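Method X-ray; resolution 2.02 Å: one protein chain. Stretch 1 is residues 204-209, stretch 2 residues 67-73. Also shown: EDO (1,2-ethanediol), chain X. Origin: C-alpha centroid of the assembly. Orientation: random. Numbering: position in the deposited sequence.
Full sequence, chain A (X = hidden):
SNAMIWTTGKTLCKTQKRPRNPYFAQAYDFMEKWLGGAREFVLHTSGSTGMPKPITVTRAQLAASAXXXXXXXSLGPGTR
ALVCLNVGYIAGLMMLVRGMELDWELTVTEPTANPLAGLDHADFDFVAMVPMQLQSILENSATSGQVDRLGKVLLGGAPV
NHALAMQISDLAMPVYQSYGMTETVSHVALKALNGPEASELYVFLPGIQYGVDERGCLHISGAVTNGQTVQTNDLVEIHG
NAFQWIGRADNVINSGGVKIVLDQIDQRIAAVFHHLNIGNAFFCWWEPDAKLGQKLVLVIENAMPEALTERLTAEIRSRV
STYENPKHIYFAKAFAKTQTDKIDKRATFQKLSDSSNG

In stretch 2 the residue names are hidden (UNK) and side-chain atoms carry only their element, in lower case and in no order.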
# COMPACT_ATOMS: atom_id res chain seq x y z
N PHE A 204 -12.09 6.62 -0.35
CA PHE A 204 -11.59 7.52 -1.40
C PHE A 204 -11.61 8.99 -0.98
O PHE A 204 -12.62 9.50 -0.48
CB PHE A 204 -12.41 7.34 -2.68
CG PHE A 204 -12.14 6.04 -3.40
CD1 PHE A 204 -10.90 5.81 -4.01
CD2 PHE A 204 -13.10 5.03 -3.43
CE1 PHE A 204 -10.63 4.60 -4.66
CE2 PHE A 204 -12.86 3.82 -4.08
CZ PHE A 204 -11.63 3.60 -4.70
N LEU A 205 -10.50 9.68 -1.21
CA LEU A 205 -10.42 11.12 -0.99
C LEU A 205 -11.34 11.85 -1.97
O LEU A 205 -11.62 11.36 -3.06
CB LEU A 205 -8.98 11.59 -1.18
CG LEU A 205 -7.99 11.14 -0.11
CD1 LEU A 205 -6.55 11.38 -0.56
CD2 LEU A 205 -8.28 11.84 1.19
N PRO A 206 -11.81 13.05 -1.59
CA PRO A 206 -12.73 13.77 -2.48
C PRO A 206 -12.02 14.18 -3.77
O PRO A 206 -10.84 14.53 -3.74
CB PRO A 206 -13.10 15.01 -1.65
CG PRO A 206 -11.88 15.25 -0.78
CD PRO A 206 -11.32 13.88 -0.47
N GLY A 207 -12.73 14.13 -4.89
CA GLY A 207 -12.16 14.54 -6.16
C GLY A 207 -11.56 13.38 -6.93
O GLY A 207 -11.17 13.54 -8.09
N ILE A 208 -11.48 12.22 -6.30
CA ILE A 208 -11.03 11.02 -6.96
C ILE A 208 -12.20 10.31 -7.64
O ILE A 208 -13.22 10.04 -6.99
CB ILE A 208 -10.37 10.04 -5.96
CG1 ILE A 208 -9.16 10.69 -5.29
CG2 ILE A 208 -9.96 8.76 -6.65
CD1 ILE A 208 -8.05 11.12 -6.27
N GLN A 209 -12.08 10.02 -8.93
CA GLN A 209 -13.05 9.16 -9.61
C GLN A 209 -12.46 7.76 -9.63
O GLN A 209 -11.25 7.59 -9.79
CB GLN A 209 -13.32 9.66 -11.04
CG GLN A 209 -13.94 11.05 -11.11
CD GLN A 209 -13.00 12.09 -11.70
OE1 GLN A 209 -12.68 13.09 -11.06
NE2 GLN A 209 -12.54 11.84 -12.93
N UNK A 67 -4.79 19.95 -1.38
CA UNK A 67 -6.18 20.28 -1.05
C UNK A 67 -7.01 19.09 -0.53
O UNK A 67 -7.83 19.26 0.38
c UNK A 67 -6.89 20.96 -2.24
N UNK A 68 -6.79 17.90 -1.07
CA UNK A 68 -7.54 16.71 -0.65
C UNK A 68 -7.22 16.36 0.79
O UNK A 68 -8.11 16.04 1.58
se UNK A 68 -7.31 13.85 -3.78
c UNK A 68 -7.16 15.50 -1.50
c UNK A 68 -7.64 15.57 -2.94
c UNK A 68 -5.46 13.60 -3.25
N UNK A 69 -5.94 16.43 1.11
CA UNK A 69 -5.45 16.06 2.42
C UNK A 69 -6.04 17.00 3.45
O UNK A 69 -6.53 16.56 4.49
c UNK A 69 -3.90 16.13 2.47
c UNK A 69 -3.36 15.68 3.83
o UNK A 69 -3.36 15.27 1.45
N UNK A 70 -6.00 18.30 3.14
CA UNK A 70 -6.51 19.33 4.03
C UNK A 70 -7.98 19.15 4.34
O UNK A 70 -8.40 19.32 5.49
N UNK A 71 -8.77 18.83 3.32
CA UNK A 71 -10.20 18.61 3.50
C UNK A 71 -10.48 17.32 4.27
O UNK A 71 -11.20 17.33 5.27
n UNK A 71 -15.32 19.44 3.31
c UNK A 71 -14.49 20.03 2.21
c UNK A 71 -12.43 18.54 2.21
c UNK A 71 -12.98 19.95 2.45
c UNK A 71 -10.89 18.55 2.14
N UNK A 72 -9.92 16.21 3.79
CA UNK A 72 -10.18 14.90 4.38
C UNK A 72 -9.77 14.83 5.85
O UNK A 72 -10.43 14.17 6.65
c UNK A 72 -9.48 13.82 3.58
N UNK A 73 -8.69 15.52 6.23
CA UNK A 73 -8.25 15.42 7.63
C UNK A 73 -8.52 16.69 8.44
O UNK A 73 -8.10 16.80 9.59
c UNK A 73 -6.76 15.01 7.70
c UNK A 73 -7.15 12.52 7.76
c UNK A 73 -4.92 13.42 7.01
c UNK A 73 -6.43 13.66 7.05
C1 EDO X . -11.19 18.78 -2.25
O1 EDO X . -10.67 19.60 -1.20
C2 EDO X . -10.02 18.10 -2.94
O2 EDO X . -10.48 17.27 -4.02

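Position 67 carries one side-chain carbon and nothing beyond it. That carbon is out of reach of stretch 1. A lone CB is alanine, so this is Ala67. Its carbonyl O accepts a weak hydrogen bond from O1 of the ethanediol, at 3.3 Å.

Position 68 has an unbranched side chain of two carbons, a selenium and a terminal carbon. The selenium lies 3.8 Å from CD1 of Ile208, and the terminal carbon lies 3.7 Å from CD1 of Leu205. A selenium where methionine has its sulfur marks selenomethionine, so the residue is Met68. Its CG also sits 3.5 Å from the carbonyl O of Pro206. The rotamers are m, t and m.

Position 69 has one carbon that carries an oxygen and a second carbon. The CA-to-CB bond points away from stretch 1, and no atom makes contact there. A branch of this kind at CB is threonine: Thr69. Its OG1 is hydrogen-bonded elsewhere in the structure.

Position 70 has no side-chain atoms and lies out of reach of stretch 1. It is Gly70.

Position 71 has four carbons in a row ending in a nitrogen. The CA-to-CB bond points toward stretch 1, but the end of the chain leads away. The second carbon only grazes CG of Pro206, at 4.5 Å. The chain is that of lysine, Lys71.

Position 72 again has a single carbon. It packs 3.3 Å from CD2 of Leu205 and lies 4.4 Å from CD of Pro206. It is Ala72. Its backbone N donates to Met68 O at 2.9 Å, a normal helical bond.

Position 73 has four carbons, forked at the second. They do not touch stretch 1. This pattern is leucine, Leu73. It is the first residue after the helix to leave helical phi/psi.

The contact is apolar, with no hydrogen bond between the stretches. Met68 and Ala72 are one helical turn apart, so both point toward the loop. Leu205 reaches both of them through its two methyl groups. Met68 extends further, to Ile208. Stretch 1 makes a type II turn from Leu205 to Ile208, with a weak hydrogen bond from Ile208 N to Leu205 O at 3.4 Å. Gly207 suits this turn: at its backbone angles a CB would be jammed against the preceding carbonyl O. The ethanediol, probably from the crystallisation liquor, bridges the stretches. Its O2 donates to Pro206 O at 2.8 Å, while O1 holds the weak bond to Ala67.

Stretch 2, residues 67-73: AMTGKAL
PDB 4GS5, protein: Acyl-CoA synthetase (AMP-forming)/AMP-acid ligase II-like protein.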